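Local coordinates for protein beta-glucanase (Bacteroides thetaiotaomicron, PDB 6EUG) that probably hydrolyses beta-1,3-galactosidic bonds of arabinogalactan through its family 43 glycoside hydrolase domain, whose pocket here holds a sugar-like imidazole inhibitor, at residues Asp214-Val219 and Glu263-Phe268. Sequence-based numbering, arbitrary orientation.
Sequences DMTLFV and EAPAIF. With GIM (glucoimidazole), chain B.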
# COMPACT_ATOMS: atom_id res chain seq x y z
N ASP A 214 3.17 4.14 -4.06
CA ASP A 214 2.65 2.92 -3.44
C ASP A 214 2.53 3.17 -1.91
O ASP A 214 3.39 3.85 -1.31
CB ASP A 214 3.56 1.70 -3.65
CG ASP A 214 3.54 1.15 -5.06
OD1 ASP A 214 2.85 1.64 -5.97
OD2 ASP A 214 4.24 0.11 -5.24
N MET A 215 1.43 2.69 -1.33
CA MET A 215 1.09 2.96 0.09
C MET A 215 0.21 1.90 0.75
O MET A 215 -0.44 1.08 0.09
CB MET A 215 0.40 4.33 0.21
CG MET A 215 -0.87 4.53 -0.64
SD MET A 215 -2.24 5.45 0.11
CE MET A 215 -2.84 4.18 1.24
N THR A 216 0.21 1.95 2.09
CA THR A 216 -0.75 1.24 2.88
C THR A 216 -1.04 1.99 4.18
O THR A 216 -0.53 3.11 4.40
CB THR A 216 -0.32 -0.22 3.11
OG1 THR A 216 -1.44 -0.99 3.59
CG2 THR A 216 0.88 -0.34 4.09
N LEU A 217 -1.93 1.39 4.97
CA LEU A 217 -2.37 1.90 6.29
C LEU A 217 -2.26 0.84 7.34
O LEU A 217 -2.44 -0.35 7.04
CB LEU A 217 -3.84 2.38 6.24
CG LEU A 217 -4.23 3.50 5.27
CD1 LEU A 217 -5.76 3.73 5.20
CD2 LEU A 217 -3.53 4.82 5.60
N PHE A 218 -2.06 1.26 8.59
CA PHE A 218 -2.08 0.32 9.72
C PHE A 218 -2.62 0.98 10.98
O PHE A 218 -2.15 2.07 11.33
CB PHE A 218 -0.68 -0.28 10.02
CG PHE A 218 -0.71 -1.38 11.07
CD1 PHE A 218 -1.19 -2.64 10.75
CD2 PHE A 218 -0.29 -1.14 12.36
CE1 PHE A 218 -1.25 -3.64 11.70
CE2 PHE A 218 -0.34 -2.15 13.32
CZ PHE A 218 -0.82 -3.40 13.00
N VAL A 219 -3.61 0.35 11.61
CA VAL A 219 -4.12 0.78 12.92
C VAL A 219 -3.44 -0.02 14.06
O VAL A 219 -3.57 -1.26 14.16
CB VAL A 219 -5.67 0.63 13.05
CG1 VAL A 219 -6.13 1.14 14.43
CG2 VAL A 219 -6.41 1.37 11.95
N GLU A 263 8.80 -1.07 -2.38
CA GLU A 263 7.50 -0.73 -2.97
C GLU A 263 6.39 -1.65 -2.45
O GLU A 263 6.66 -2.54 -1.66
CB GLU A 263 7.59 -0.82 -4.51
CG GLU A 263 8.85 -0.21 -5.14
CD GLU A 263 9.11 1.27 -4.82
OE1 GLU A 263 8.18 2.07 -4.60
OE2 GLU A 263 10.30 1.66 -4.80
N ALA A 264 5.13 -1.38 -2.82
CA ALA A 264 4.04 -2.32 -2.51
C ALA A 264 4.01 -2.82 -1.05
O ALA A 264 3.90 -4.03 -0.82
CB ALA A 264 4.07 -3.48 -3.48
N PRO A 265 4.08 -1.90 -0.09
CA PRO A 265 4.18 -2.35 1.33
C PRO A 265 2.92 -3.05 1.87
O PRO A 265 1.77 -2.60 1.58
CB PRO A 265 4.42 -1.03 2.09
CG PRO A 265 3.76 -0.02 1.24
CD PRO A 265 4.14 -0.42 -0.16
N ALA A 266 3.14 -4.11 2.65
CA ALA A 266 2.10 -4.83 3.39
C ALA A 266 2.66 -5.09 4.80
O ALA A 266 3.84 -5.39 4.97
CB ALA A 266 1.76 -6.15 2.69
N ILE A 267 1.82 -4.90 5.80
CA ILE A 267 2.26 -4.85 7.22
C ILE A 267 1.31 -5.54 8.18
O ILE A 267 0.10 -5.51 7.98
CB ILE A 267 2.51 -3.39 7.67
CG1 ILE A 267 3.17 -3.33 9.08
CG2 ILE A 267 1.24 -2.55 7.61
CD1 ILE A 267 3.75 -1.96 9.41
N PHE A 268 1.88 -6.17 9.21
CA PHE A 268 1.14 -6.70 10.36
C PHE A 268 1.96 -6.64 11.64
O PHE A 268 3.18 -6.38 11.60
CB PHE A 268 0.61 -8.14 10.11
CG PHE A 268 1.66 -9.23 10.10
CD1 PHE A 268 2.45 -9.44 8.97
CD2 PHE A 268 1.77 -10.13 11.16
CE1 PHE A 268 3.38 -10.47 8.92
CE2 PHE A 268 2.73 -11.17 11.13
CZ PHE A 268 3.53 -11.32 9.99
C1 GIM B . 4.25 -0.09 -9.76
C2 GIM B . 3.29 -0.09 -8.64
N10 GIM B . 3.95 0.05 -11.06
C3 GIM B . 1.86 -0.27 -9.17
C4 GIM B . 1.66 0.63 -10.42
C5 GIM B . 2.55 0.16 -11.58
C6 GIM B . 2.48 1.08 -12.81
C7 GIM B . 6.15 -0.14 -10.87
C8 GIM B . 5.11 0.01 -11.77
N1 GIM B . 5.60 -0.20 -9.64
O3 GIM B . 0.89 0.09 -8.18
O2 GIM B . 3.76 -1.01 -7.62
O4 GIM B . 1.90 2.04 -10.16
O6 GIM B . 3.08 2.34 -12.52
O HOH W 1 5.74 3.44 -5.57
O HOH W 2 0.77 -1.29 -0.79
O HOH W 3 -0.81 -3.31 2.44
O HOH W 4 -2.15 -3.16 6.82
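In the five-bladed beta-propeller of the family 43 domain, the innermost strands of two successive blades meet beside the glucoimidazole pocket, where D214 touches both A264 and the ligand. D214 OD2 accepts a hydrogen bond from A264 N at 3.0 Å on its anti side; the N-H...O angle of 140° makes this a bent bond. The same oxygen takes a hydrogen bond from the hydroxyl O2 of glucoimidazole at 2.7 Å, so one carboxylate oxygen joins the next blade to the sugar-like ring of the ligand. E110, R111 and Q320 also hydrogen-bond the ligand. With chi1 at -73°, CG stands anti to the carbonyl carbon, carrying the carboxylate to the ligand. In one of its two conformers, E263 has OE1 bonded to S230, and a water links it to the D214 amide.

Further along, strands 215-219 and 265-268 run nearly parallel, 13° apart, but their axes stay 6.5 Å from each other at closest approach, and water fills part of the gap. One water accepts a hydrogen bond from T216 OG1 and donates one to P265 O, bridging the two strands, while T216 CG2 packs 3.5 Å from that carbonyl oxygen. Beyond, I267 CG2 meets F218 CB at 3.8 Å, the two side chains crossing at about a right angle.

Each strand finds its backbone partner within its own blade: T216 and F218 bond through their backbones to I228 and Y226 of strand 225-231, A266 to I277 of strand 273-279. L217 turns to strand 108-117 of the preceding blade.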